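Local structure of putative sugar binding protein (6GT9) at residues Leu47-Lys50 against Gly51-Ala55; Gly95-Glu98 against Ala99-Val102; Thr120-Pro123 against Thr124-Arg127; Arg171-Gly174 against Phe175-Val179. The protein binds galactose between its two lobes and, as a glucose-galactose binding protein, probably serves a sensing system tied to galactan utilization. All blocks are in the same frame, centred on the assembly; numbering follows the deposited sequence.

Interaction 1: residues Leu47-Lys50 against Gly51-Ala55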
ATOM      1  N   LEU A  47       0.986  -8.811   7.194  1.00 23.93           N
ATOM      2  CA  LEU A  47       1.375  -7.999   8.345  1.00 26.01           C
ATOM      3  C   LEU A  47       0.192  -7.205   8.880  1.00 22.86           C
ATOM      4  O   LEU A  47       0.015  -7.096  10.098  1.00 23.79           O
ATOM      5  CB  LEU A  47       2.509  -7.043   7.970  1.00 22.84           C
ATOM      6  CG  LEU A  47       3.916  -7.621   7.894  1.00 32.29           C
ATOM      7  CD1 LEU A  47       4.932  -6.498   7.609  1.00 29.05           C
ATOM      8  CD2 LEU A  47       4.262  -8.349   9.181  1.00 31.73           C
ATOM      9  N   VAL A  48      -0.614  -6.627   7.984  1.00 19.27           N
ATOM     10  CA  VAL A  48      -1.818  -5.928   8.418  1.00 20.79           C
ATOM     11  C   VAL A  48      -2.723  -6.885   9.178  1.00 22.38           C
ATOM     12  O   VAL A  48      -3.285  -6.531  10.220  1.00 20.07           O
ATOM     13  CB  VAL A  48      -2.552  -5.304   7.217  1.00 17.14           C
ATOM     14  CG1 VAL A  48      -3.819  -4.649   7.678  1.00 21.17           C
ATOM     15  CG2 VAL A  48      -1.660  -4.314   6.488  1.00 18.55           C
ATOM     16  N   GLU A  49      -2.847  -8.119   8.685  1.00 19.22           N
ATOM     17  CA  GLU A  49      -3.697  -9.113   9.348  1.00 22.53           C
ATOM     18  C   GLU A  49      -3.166  -9.451  10.731  1.00 26.65           C
ATOM     19  O   GLU A  49      -3.947  -9.706  11.654  1.00 26.20           O
ATOM     20  CB  GLU A  49      -3.808 -10.389   8.503  1.00 23.90           C
ATOM     21  CG  GLU A  49      -4.681 -11.467   9.159  1.00 21.88           C
ATOM     22  CD  GLU A  49      -4.532 -12.831   8.534  1.00 28.75           C
ATOM     23  OE1 GLU A  49      -5.399 -13.698   8.795  1.00 27.79           O
ATOM     24  OE2 GLU A  49      -3.560 -13.043   7.784  1.00 28.11           O
ATOM     25  N   LYS A  50      -1.837  -9.471  10.894  1.00 27.37           N
ATOM     26  CA  LYS A  50      -1.267  -9.707  12.217  1.00 26.98           C
ATOM     27  C   LYS A  50      -1.712  -8.637  13.207  1.00 25.30           C
ATOM     28  O   LYS A  50      -2.084  -8.951  14.346  1.00 26.62           O
ATOM     29  CB  LYS A  50       0.260  -9.762  12.131  1.00 24.06           C
ATOM     30  CG  LYS A  50       0.775 -11.185  11.948  1.00 34.82           C
ATOM     31  CD  LYS A  50       2.286 -11.254  11.742  1.00 41.92           C
ATOM     32  CE  LYS A  50       2.720 -12.698  11.415  1.00 44.41           C
ATOM     33  NZ  LYS A  50       2.032 -13.287  10.212  1.00 39.60           N
ATOM     34  N   GLY A  51      -1.688  -7.371  12.789  1.00 20.47           N
ATOM     35  CA  GLY A  51      -2.171  -6.310  13.666  1.00 22.63           C
ATOM     36  C   GLY A  51      -3.653  -6.437  13.967  1.00 21.99           C
ATOM     37  O   GLY A  51      -4.076  -6.351  15.125  1.00 22.64           O
ATOM     38  N   ALA A  52      -4.463  -6.650  12.924  1.00 20.35           N
ATOM     39  CA  ALA A  52      -5.906  -6.761  13.112  1.00 19.20           C
ATOM     40  C   ALA A  52      -6.266  -7.933  14.022  1.00 24.92           C
ATOM     41  O   ALA A  52      -7.107  -7.797  14.924  1.00 23.68           O
ATOM     42  CB  ALA A  52      -6.603  -6.901  11.756  1.00 18.51           C
ATOM     43  N   LYS A  53      -5.636  -9.092  13.805  1.00 18.45           N
ATOM     44  CA  LYS A  53      -5.935 -10.272  14.616  1.00 25.56           C
ATOM     45  C   LYS A  53      -5.567 -10.059  16.082  1.00 25.06           C
ATOM     46  O   LYS A  53      -6.264 -10.538  16.985  1.00 26.28           O
ATOM     47  CB  LYS A  53      -5.195 -11.484  14.042  1.00 23.98           C
ATOM     48  CG  LYS A  53      -5.866 -12.132  12.829  1.00 31.39           C
ATOM     49  CD  LYS A  53      -7.051 -12.983  13.264  1.00 35.11           C
ATOM     50  CE  LYS A  53      -7.128 -14.277  12.478  1.00 41.07           C
ATOM     51  NZ  LYS A  53      -7.556 -14.084  11.073  1.00 43.39           N
ATOM     52  N   ALA A  54      -4.466  -9.360  16.342  1.00 23.93           N
ATOM     53  CA  ALA A  54      -4.058  -9.094  17.718  1.00 24.64           C
ATOM     54  C   ALA A  54      -5.037  -8.159  18.426  1.00 25.82           C
ATOM     55  O   ALA A  54      -5.358  -8.360  19.604  1.00 26.58           O
ATOM     56  CB  ALA A  54      -2.642  -8.511  17.731  1.00 22.92           C
ATOM     57  N   ALA A  55      -5.517  -7.125  17.731  1.00 24.56           N
ATOM     58  CA  ALA A  55      -6.546  -6.276  18.316  1.00 27.19           C
ATOM     59  C   ALA A  55      -7.813  -7.075  18.581  1.00 26.47           C
ATOM     60  O   ALA A  55      -8.457  -6.908  19.621  1.00 24.21           O
ATOM     61  CB  ALA A  55      -6.846  -5.092  17.397  1.00 24.39           C
TER
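Leu-47 through Lys-50 hand their carbonyl oxygens to the amides of Gly-51 through Ala-54 in the i to i+4 pattern of an alpha helix, from the longest bond, Gly-51 N to Leu-47 O at 3.2 Å, to the shortest, Lys-53 N to Glu-49 O at 2.8 Å. One turn apart on the same flank, Glu-49 and Lys-53 run side by side and join in a salt bridge: Lys-53 NZ meets the anti lone pair of Glu-49 OE1 at 3.2 Å, while OE2 of the same carboxylate is held by Arg-46. Glu-49 reaches out extended, CG anti to the backbone N (chi1 180°), whereas Lys-53 folds at three successive torsions to bring its ammonium level with the acid. The aliphatic stems also touch, Glu-49 CG lying 3.9 Å from Lys-53 CG. A glutamine here would probably leave both Arg-46 and Lys-53 without their negative mate, the lysine tip keeping its weak bond to Leu-63 O. Helix 43-59 is the crossover of the beta-alpha-beta unit between strands 32-36 and 62-65. Small Ala-52 suits a buried flank, packing on Leu-63 of strand 62-65 and on Val-277 of helix 269-284; buried Gly-51 has no side chain to accommodate. Branched Val-48 fills space against Pro-269, its side chain about 7 Å from the bound galactose between nearest atoms.

Interaction 2: residues Gly95-Glu98 against Ala99-Val102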
ATOM      1  N   GLY A  95     -10.472   1.316   0.118  1.00 23.03           N
ATOM      2  CA  GLY A  95     -11.320   1.899  -0.900  1.00 20.98           C
ATOM      3  C   GLY A  95     -10.509   1.899  -2.174  1.00 23.69           C
ATOM      4  O   GLY A  95      -9.984   2.941  -2.573  1.00 25.81           O
ATOM      5  N   LEU A  96     -10.373   0.723  -2.802  1.00 26.62           N
ATOM      6  CA  LEU A  96      -9.286   0.500  -3.757  1.00 23.96           C
ATOM      7  C   LEU A  96      -9.382   1.429  -4.962  1.00 27.39           C
ATOM      8  O   LEU A  96      -8.359   1.937  -5.446  1.00 25.66           O
ATOM      9  CB  LEU A  96      -9.278  -0.960  -4.198  1.00 23.72           C
ATOM     10  CG  LEU A  96      -7.991  -1.497  -4.813  1.00 24.29           C
ATOM     11  CD1 LEU A  96      -6.789  -1.149  -3.927  1.00 21.58           C
ATOM     12  CD2 LEU A  96      -8.125  -3.002  -4.976  1.00 27.75           C
ATOM     13  N   THR A  97     -10.592   1.648  -5.476  1.00 28.26           N
ATOM     14  CA  THR A  97     -10.838   2.627  -6.527  1.00 28.02           C
ATOM     15  C   THR A  97     -11.985   3.521  -6.097  1.00 34.21           C
ATOM     16  O   THR A  97     -12.787   3.160  -5.238  1.00 31.11           O
ATOM     17  CB  THR A  97     -11.194   1.983  -7.868  1.00 30.24           C
ATOM     18  OG1 THR A  97     -12.415   1.233  -7.725  1.00 30.06           O
ATOM     19  CG2 THR A  97     -10.076   1.072  -8.341  1.00 32.40           C
ATOM     20  N   GLU A  98     -12.068   4.696  -6.712  1.00 30.55           N
ATOM     21  CA  GLU A  98     -13.177   5.582  -6.394  1.00 33.48           C
ATOM     22  C   GLU A  98     -14.424   5.216  -7.178  1.00 35.43           C
ATOM     23  O   GLU A  98     -15.541   5.332  -6.655  1.00 35.92           O
ATOM     24  CB  GLU A  98     -12.802   7.041  -6.671  1.00 33.68           C
ATOM     25  CG  GLU A  98     -13.857   8.001  -6.137  1.00 42.61           C
ATOM     26  CD  GLU A  98     -13.767   9.393  -6.717  1.00 43.42           C
ATOM     27  OE1 GLU A  98     -12.883  10.157  -6.273  1.00 47.85           O
ATOM     28  OE2 GLU A  98     -14.592   9.725  -7.599  1.00 47.83           O
ATOM     29  N   ALA A  99     -14.245   4.751  -8.418  1.00 31.44           N
ATOM     30  CA  ALA A  99     -15.378   4.519  -9.309  1.00 32.16           C
ATOM     31  C   ALA A  99     -16.187   3.296  -8.895  1.00 32.97           C
ATOM     32  O   ALA A  99     -17.420   3.299  -8.978  1.00 32.50           O
ATOM     33  CB  ALA A  99     -14.879   4.365 -10.751  1.00 35.09           C
ATOM     34  N   GLU A 100     -15.518   2.251  -8.497  1.00 27.72           N
ATOM     35  CA  GLU A 100     -16.218   1.077  -8.119  1.00 32.21           C
ATOM     36  C   GLU A 100     -16.507   0.898  -6.639  1.00 34.70           C
ATOM     37  O   GLU A 100     -17.534   0.344  -6.306  1.00 30.63           O
ATOM     38  CB  GLU A 100     -15.474  -0.158  -8.610  1.00 31.24           C
ATOM     39  CG  GLU A 100     -15.465  -0.293 -10.117  1.00 31.95           C
ATOM     40  CD  GLU A 100     -14.133   0.032 -10.727  1.00 36.23           C
ATOM     41  OE1 GLU A 100     -13.386   0.829 -10.187  1.00 30.81           O
ATOM     42  OE2 GLU A 100     -13.840  -0.552 -11.754  1.00 42.24           O
ATOM     43  N   PHE A 101     -15.620   1.394  -5.774  1.00 27.33           N
ATOM     44  CA  PHE A 101     -15.736   1.125  -4.343  1.00 28.66           C
ATOM     45  C   PHE A 101     -16.615   2.113  -3.591  1.00 27.49           C
ATOM     46  O   PHE A 101     -17.196   1.732  -2.568  1.00 26.73           O
ATOM     47  CB  PHE A 101     -14.349   1.073  -3.693  1.00 24.65           C
ATOM     48  CG  PHE A 101     -13.668  -0.254  -3.856  1.00 26.55           C
ATOM     49  CD1 PHE A 101     -13.167  -0.634  -5.088  1.00 22.15           C
ATOM     50  CD2 PHE A 101     -13.552  -1.132  -2.783  1.00 24.47           C
ATOM     51  CE1 PHE A 101     -12.552  -1.878  -5.254  1.00 27.16           C
ATOM     52  CE2 PHE A 101     -12.942  -2.372  -2.940  1.00 23.21           C
ATOM     53  CZ  PHE A 101     -12.447  -2.746  -4.183  1.00 23.68           C
ATOM     54  N   VAL A 102     -16.743   3.363  -4.045  1.00 30.74           N
ATOM     55  CA  VAL A 102     -17.607   4.319  -3.340  1.00 27.05           C
ATOM     56  C   VAL A 102     -19.069   3.860  -3.326  1.00 32.00           C
ATOM     57  O   VAL A 102     -19.650   3.759  -2.239  1.00 29.50           O
ATOM     58  CB  VAL A 102     -17.431   5.730  -3.905  1.00 29.81           C
ATOM     59  CG1 VAL A 102     -18.545   6.633  -3.386  1.00 31.34           C
ATOM     60  CG2 VAL A 102     -16.067   6.308  -3.538  1.00 29.83           C
TER
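Leu-96 CB sits over one face of the Phe-101 ring, 3.8 Å from the ring centroid and 23° off the normal, a CH-pi contact made by the methylene rather than by the leucine methyls. Leu-96 CG stands anti to the backbone N (chi1 -161°), which carries the branched end onward beyond the ring. On the same phenyl group, Thr-97 OG1 comes to the edge near the ring plane, 3.3 Å from Phe-101 CD1, the two side chains crossing at about a right angle. That hydroxyl is also a donor: Thr-97 OG1 gives its proton to Glu-100 OE1 at 2.7 Å, approaching on the anti side and 32° out of the carboxylate plane. Glu-100 turns back at chi2 to bring its acid within range. Farther along, Glu-98 CG lies alongside Val-102 CG2 at 3.8 Å.

Behind these contacts the loop after strand 90-93 runs into helix 98-110. The backbone bonds here, Phe-101 N to Thr-97 O at 3.4 Å and Val-102 N to Glu-98 O at 3.5 Å, are both weak. Outside the turn, His-76 of helix 73-85 meets the Phe-101 ring edge-to-face, with Leu-77 and Leu-80 packing beside it. Leu-96 in turn lies near the sugar-binding residues Glu-38 and His-167. With the backbone bonds so long, the short hydroxyl-carboxylate bond and the buried aromatic probably contribute much of what ties the loop to the helix.

Interaction 3: residues Thr120-Pro123 against Thr124-Arg127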
ATOM      1  N   THR A 120      -5.789   2.298   2.077  1.00 15.27           N
ATOM      2  CA  THR A 120      -6.186   3.128   0.943  1.00 17.55           C
ATOM      3  C   THR A 120      -7.559   3.702   1.263  1.00 18.84           C
ATOM      4  O   THR A 120      -8.482   2.940   1.573  1.00 18.71           O
ATOM      5  CB  THR A 120      -6.259   2.297  -0.357  1.00 20.06           C
ATOM      6  OG1 THR A 120      -5.024   1.594  -0.569  1.00 15.73           O
ATOM      7  CG2 THR A 120      -6.594   3.176  -1.565  1.00 17.97           C
ATOM      8  N   ASP A 121      -7.715   5.021   1.180  1.00 19.55           N
ATOM      9  CA  ASP A 121      -8.983   5.631   1.573  1.00 22.06           C
ATOM     10  C   ASP A 121      -9.932   5.824   0.390  1.00 23.46           C
ATOM     11  O   ASP A 121      -9.507   5.961  -0.760  1.00 25.52           O
ATOM     12  CB  ASP A 121      -8.748   6.986   2.259  1.00 17.42           C
ATOM     13  CG  ASP A 121      -9.958   7.448   3.060  1.00 20.31           C
ATOM     14  OD1 ASP A 121     -10.873   6.620   3.299  1.00 19.81           O
ATOM     15  OD2 ASP A 121     -10.001   8.630   3.482  1.00 19.14           O
ATOM     16  N   ALA A 122     -11.238   5.855   0.695  1.00 23.01           N
ATOM     17  CA  ALA A 122     -12.274   6.333  -0.224  1.00 27.10           C
ATOM     18  C   ALA A 122     -12.955   7.551   0.398  1.00 23.06           C
ATOM     19  O   ALA A 122     -14.107   7.473   0.856  1.00 25.28           O
ATOM     20  CB  ALA A 122     -13.293   5.242  -0.550  1.00 19.72           C
ATOM     21  N   PRO A 123     -12.282   8.709   0.399  1.00 24.16           N
ATOM     22  CA  PRO A 123     -12.728   9.823   1.258  1.00 23.43           C
ATOM     23  C   PRO A 123     -14.038  10.468   0.839  1.00 27.59           C
ATOM     24  O   PRO A 123     -14.628  11.204   1.644  1.00 28.09           O
ATOM     25  CB  PRO A 123     -11.566  10.825   1.174  1.00 28.38           C
ATOM     26  CG  PRO A 123     -10.918  10.531  -0.133  1.00 27.99           C
ATOM     27  CD  PRO A 123     -11.076   9.051  -0.376  1.00 26.36           C
ATOM     28  N   THR A 124     -14.521  10.234  -0.375  1.00 25.27           N
ATOM     29  CA  THR A 124     -15.846  10.726  -0.731  1.00 29.80           C
ATOM     30  C   THR A 124     -16.961   9.750  -0.358  1.00 29.74           C
ATOM     31  O   THR A 124     -18.139  10.077  -0.543  1.00 29.53           O
ATOM     32  CB  THR A 124     -15.921  11.042  -2.229  1.00 28.01           C
ATOM     33  OG1 THR A 124     -15.873   9.825  -2.977  1.00 31.87           O
ATOM     34  CG2 THR A 124     -14.747  11.933  -2.650  1.00 28.83           C
ATOM     35  N   SER A 125     -16.635   8.563   0.151  1.00 25.52           N
ATOM     36  CA  SER A 125     -17.673   7.608   0.514  1.00 21.43           C
ATOM     37  C   SER A 125     -18.173   7.883   1.931  1.00 27.54           C
ATOM     38  O   SER A 125     -17.700   8.779   2.632  1.00 24.67           O
ATOM     39  CB  SER A 125     -17.161   6.175   0.391  1.00 21.10           C
ATOM     40  OG  SER A 125     -16.267   5.889   1.441  1.00 19.37           O
ATOM     41  N   ARG A 126     -19.155   7.097   2.366  1.00 29.13           N
ATOM     42  CA  ARG A 126     -19.694   7.226   3.712  1.00 25.07           C
ATOM     43  C   ARG A 126     -19.047   6.249   4.689  1.00 23.74           C
ATOM     44  O   ARG A 126     -19.604   5.997   5.760  1.00 20.56           O
ATOM     45  CB  ARG A 126     -21.218   7.061   3.683  1.00 30.71           C
ATOM     46  CG  ARG A 126     -21.911   8.212   2.939  1.00 35.98           C
ATOM     47  CD  ARG A 126     -23.371   8.349   3.294  1.00 35.66           C
ATOM     48  NE  ARG A 126     -24.164   7.236   2.780  1.00 40.01           N
ATOM     49  CZ  ARG A 126     -24.741   7.225   1.584  1.00 39.95           C
ATOM     50  NH1 ARG A 126     -25.441   6.167   1.192  1.00 40.79           N
ATOM     51  NH2 ARG A 126     -24.615   8.267   0.778  1.00 42.42           N
ATOM     52  N   ARG A 127     -17.891   5.680   4.339  1.00 19.71           N
ATOM     53  CA  ARG A 127     -17.076   4.996   5.336  1.00 19.42           C
ATOM     54  C   ARG A 127     -16.947   5.879   6.576  1.00 20.62           C
ATOM     55  O   ARG A 127     -16.855   7.105   6.474  1.00 22.73           O
ATOM     56  CB  ARG A 127     -15.695   4.657   4.756  1.00 19.48           C
ATOM     57  CG  ARG A 127     -14.891   5.864   4.297  1.00 21.85           C
ATOM     58  CD  ARG A 127     -13.828   6.230   5.309  1.00 18.96           C
ATOM     59  NE  ARG A 127     -13.014   7.393   4.908  1.00 18.31           N
ATOM     60  CZ  ARG A 127     -13.357   8.661   5.136  1.00 17.82           C
ATOM     61  NH1 ARG A 127     -14.503   8.945   5.740  1.00 21.81           N
ATOM     62  NH2 ARG A 127     -12.559   9.652   4.756  1.00 22.75           N
TER
HETATM   63  O   HOH W   1     -17.160  11.676   3.284  1.00 38.83           O
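A type I beta turn from Ala-122 to Ser-125 reverses the chain in the loop between strands 115-118 and 129-132, and Asp-121 and Arg-127 join across its base. Their salt bridge is side-on and bidentate: Arg-127 NE meets Asp-121 OD1 at 2.8 Å and Arg-127 NH2 meets Asp-121 OD2 at 3.0 Å. Both oxygens use their syn lone pairs, and the carboxylate and guanidinium planes are only 14° apart, so the two nearly straight bonds hold the groups flat against rotation. Arginine reaches this position with CG between its backbone N and carbonyl carbon (chi1 60°) and a bend at chi2. Ala-122 O and Pro-123 C lie over one face of its guanidinium. A leucine in place of Arg-127 would probably strand the Asp-121 carboxylate without its positive mate and leave it freer to turn, although its OD1 bond to Thr-117 OG1 could remain.

Within the turn, Ala-122 O takes two donors from one residue. Ser-125 N approaches at 2.8 Å from above the carbonyl plane, Ser-125 OG at 2.7 Å within it. Serine suits this place because its hydroxyl folds back onto the carbonyl its amide already binds, and proline suits the second position because its ring holds phi near the value the turn needs (-69°). Ala-122 and Ser-125 also pack on Ile-105 of helix 98-110. The bond from fourth residue to first marks a beta turn, the right-handed helical angles of Pro-123 and Thr-124 make it type I, and the ion pair of Asp-121, just before it, with Arg-127, two residues after, closes it.

Interaction 4: residues Arg171-Gly174 against Phe175-Val179. With GAL (beta-D-galactopyranose), chain E.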
ATOM      1  N   ARG A 171       0.478   7.924  -4.737  1.00 20.58           N
ATOM      2  CA  ARG A 171       1.925   7.876  -4.502  1.00 19.36           C
ATOM      3  C   ARG A 171       2.710   8.268  -5.746  1.00 23.02           C
ATOM      4  O   ARG A 171       3.800   8.850  -5.645  1.00 19.99           O
ATOM      5  CB  ARG A 171       2.348   6.481  -4.043  1.00 21.32           C
ATOM      6  CG  ARG A 171       1.764   6.067  -2.704  1.00 22.51           C
ATOM      7  CD  ARG A 171       1.924   4.570  -2.461  1.00 17.55           C
ATOM      8  NE  ARG A 171       1.151   4.171  -1.290  1.00 20.34           N
ATOM      9  CZ  ARG A 171       1.137   2.956  -0.754  1.00 21.29           C
ATOM     10  NH1 ARG A 171       1.857   1.972  -1.287  1.00 14.03           N
ATOM     11  NH2 ARG A 171       0.369   2.730   0.313  1.00 22.50           N
ATOM     12  N   VAL A 172       2.196   7.921  -6.925  1.00 23.03           N
ATOM     13  CA  VAL A 172       2.801   8.407  -8.160  1.00 22.49           C
ATOM     14  C   VAL A 172       2.629   9.914  -8.268  1.00 24.34           C
ATOM     15  O   VAL A 172       3.585  10.651  -8.555  1.00 23.74           O
ATOM     16  CB  VAL A 172       2.190   7.692  -9.377  1.00 24.06           C
ATOM     17  CG1 VAL A 172       2.678   8.337 -10.664  1.00 24.45           C
ATOM     18  CG2 VAL A 172       2.506   6.198  -9.340  1.00 23.05           C
ATOM     19  N   ARG A 173       1.403  10.393  -8.051  1.00 21.11           N
ATOM     20  CA  ARG A 173       1.105  11.803  -8.270  1.00 27.03           C
ATOM     21  C   ARG A 173       1.863  12.696  -7.293  1.00 29.04           C
ATOM     22  O   ARG A 173       2.341  13.772  -7.674  1.00 27.53           O
ATOM     23  CB  ARG A 173      -0.404  12.031  -8.173  1.00 30.53           C
ATOM     24  CG  ARG A 173      -0.831  13.459  -8.475  1.00 37.07           C
ATOM     25  CD  ARG A 173      -0.424  13.842  -9.891  1.00 44.82           C
ATOM     26  NE  ARG A 173      -0.378  15.291 -10.065  1.00 52.07           N
ATOM     27  CZ  ARG A 173      -1.441  16.044 -10.334  1.00 57.21           C
ATOM     28  NH1 ARG A 173      -2.641  15.486 -10.454  1.00 57.76           N
ATOM     29  NH2 ARG A 173      -1.304  17.358 -10.468  1.00 57.92           N
ATOM     30  N   GLY A 174       1.999  12.265  -6.035  1.00 22.26           N
ATOM     31  CA  GLY A 174       2.786  13.037  -5.085  1.00 24.21           C
ATOM     32  C   GLY A 174       4.263  13.074  -5.443  1.00 24.98           C
ATOM     33  O   GLY A 174       4.933  14.103  -5.285  1.00 23.52           O
ATOM     34  N   PHE A 175       4.796  11.946  -5.917  1.00 22.04           N
ATOM     35  CA  PHE A 175       6.175  11.912  -6.401  1.00 24.80           C
ATOM     36  C   PHE A 175       6.381  12.919  -7.520  1.00 24.22           C
ATOM     37  O   PHE A 175       7.331  13.711  -7.497  1.00 28.52           O
ATOM     38  CB  PHE A 175       6.500  10.493  -6.880  1.00 21.34           C
ATOM     39  CG  PHE A 175       7.869  10.343  -7.506  1.00 22.09           C
ATOM     40  CD1 PHE A 175       8.053  10.538  -8.869  1.00 25.77           C
ATOM     41  CD2 PHE A 175       8.959   9.960  -6.735  1.00 20.94           C
ATOM     42  CE1 PHE A 175       9.302  10.376  -9.455  1.00 22.73           C
ATOM     43  CE2 PHE A 175      10.225   9.808  -7.312  1.00 21.80           C
ATOM     44  CZ  PHE A 175      10.391  10.010  -8.675  1.00 21.54           C
ATOM     45  N   GLU A 176       5.490  12.894  -8.513  1.00 26.11           N
ATOM     46  CA  GLU A 176       5.606  13.772  -9.667  1.00 27.34           C
ATOM     47  C   GLU A 176       5.542  15.243  -9.263  1.00 29.81           C
ATOM     48  O   GLU A 176       6.315  16.070  -9.769  1.00 27.72           O
ATOM     49  CB  GLU A 176       4.507  13.422 -10.671  1.00 26.38           C
ATOM     50  CG  GLU A 176       4.727  12.069 -11.353  1.00 27.17           C
ATOM     51  CD  GLU A 176       3.515  11.591 -12.137  1.00 32.42           C
ATOM     52  OE1 GLU A 176       2.408  12.128 -11.923  1.00 35.37           O
ATOM     53  OE2 GLU A 176       3.673  10.667 -12.970  1.00 36.82           O
ATOM     54  N   ASP A 177       4.639  15.589  -8.343  1.00 24.68           N
ATOM     55  CA  ASP A 177       4.577  16.971  -7.873  1.00 29.68           C
ATOM     56  C   ASP A 177       5.870  17.373  -7.176  1.00 26.43           C
ATOM     57  O   ASP A 177       6.328  18.519  -7.305  1.00 26.62           O
ATOM     58  CB  ASP A 177       3.387  17.161  -6.930  1.00 26.94           C
ATOM     59  CG  ASP A 177       2.046  17.063  -7.644  1.00 30.96           C
ATOM     60  OD1 ASP A 177       2.011  17.189  -8.886  1.00 32.53           O
ATOM     61  OD2 ASP A 177       1.019  16.881  -6.955  1.00 30.89           O
ATOM     62  N   ALA A 178       6.475  16.446  -6.429  1.00 26.45           N
ATOM     63  CA  ALA A 178       7.656  16.791  -5.641  1.00 27.80           C
ATOM     64  C   ALA A 178       8.882  17.032  -6.522  1.00 29.44           C
ATOM     65  O   ALA A 178       9.706  17.897  -6.209  1.00 32.89           O
ATOM     66  CB  ALA A 178       7.948  15.699  -4.613  1.00 25.45           C
ATOM     67  N   VAL A 179       9.039  16.271  -7.611  1.00 31.46           N
ATOM     68  CA  VAL A 179      10.194  16.430  -8.497  1.00 28.00           C
ATOM     69  C   VAL A 179       9.925  17.389  -9.647  1.00 32.20           C
ATOM     70  O   VAL A 179      10.808  17.583 -10.497  1.00 33.25           O
ATOM     71  CB  VAL A 179      10.660  15.072  -9.063  1.00 27.77           C
ATOM     72  CG1 VAL A 179      10.976  14.096  -7.933  1.00 30.60           C
ATOM     73  CG2 VAL A 179       9.617  14.489 -10.027  1.00 23.33           C
TER
HETATM   74  C1  GAL E 401       1.902  -1.704  -0.177  1.00 16.19           C
HETATM   75  C2  GAL E 401       0.457  -1.247  -0.192  1.00 17.95           C
HETATM   76  C3  GAL E 401      -0.513  -2.437  -0.070  1.00 17.31           C
HETATM   77  C4  GAL E 401      -0.236  -3.450  -1.168  1.00 16.41           C
HETATM   78  C5  GAL E 401       1.235  -3.827  -1.188  1.00 20.18           C
HETATM   79  C6  GAL E 401       1.603  -4.702  -2.388  1.00 19.10           C
HETATM   80  O1  GAL E 401       2.757  -0.586  -0.319  1.00 20.53           O
HETATM   81  O2  GAL E 401       0.192  -0.350   0.896  1.00 16.36           O
HETATM   82  O3  GAL E 401      -1.822  -2.000  -0.268  1.00 18.48           O
HETATM   83  O4  GAL E 401      -0.608  -2.916  -2.442  1.00 18.15           O
HETATM   84  O5  GAL E 401       2.131  -2.644  -1.246  1.00 19.67           O
HETATM   85  O6  GAL E 401       2.849  -5.334  -2.187  1.00 20.40           O
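Backbone hydrogen bonds from Phe-175, Glu-176, Asp-177 and Ala-178 back to Arg-171 through Gly-174 make this alpha helix; the bond from Glu-176 N to Val-172 O, 2.9 Å, is the shortest of them. The charged contact lies one turn apart on the outer flank: Arg-173 NE reaches Asp-177 OD1 at 3.3 Å on its syn side, with the guanidinium and carboxylate planes steeply inclined at 77°. A bend at chi2 (60°) swings the arginine down the helix, but Arg-180 is the stronger partner of OD1, and Tyr-136 bonds OD2. In van der Waals contact, Val-172 CG1 lies 3.4 Å from Glu-176 OE2, the two side chains running side by side.

Ligand bonds belong to Arg-171, whose long extended chain leads away from the turn to the sugar. Its NH1 donates to galactose O1 at 2.9 Å and its NH2 to galactose O2 at 3.1 Å, gripping two adjacent hydroxyls with the edge of one rigid, planar group. Asn-135 and the carbonyl of Thr-220 bond the same nitrogens and so position it as a second shell. Helix 166-179 is the crossover of the beta-alpha-beta unit formed with strands 154-160 and 185-192: Phe-175 stacks on Tyr-218 and packs against Val-156, Ile-187 and Leu-146 of helix 135-149, while Ala-178 meets Phe-140 of that helix.

In the fold
Interactions 1 and 4 are single turns of crossover helices, one on each six-stranded sheet, their centres about 30 Å apart on opposite sides of the chain's centre. Each pairs an i to i+4 salt bridge with a buried flank, but only interaction 4 touches galactose. Interaction 2 joins a loop to the helix that follows it and interaction 3 lies wholly in a loop; about 8 Å apart between centres, they meet through Gly-95 N and Thr-120 O, 3.0 Å apart in a probable hydrogen bond. All four are partly buried: Val-48, Phe-101, Arg-127 and Phe-175 lie inside, Lys-53, Glu-98, Pro-123 and Arg-173 at the surface. Interaction 2 relies on an aromatic core and one hydroxyl bond, interaction 3 on a nearly coplanar ion pair.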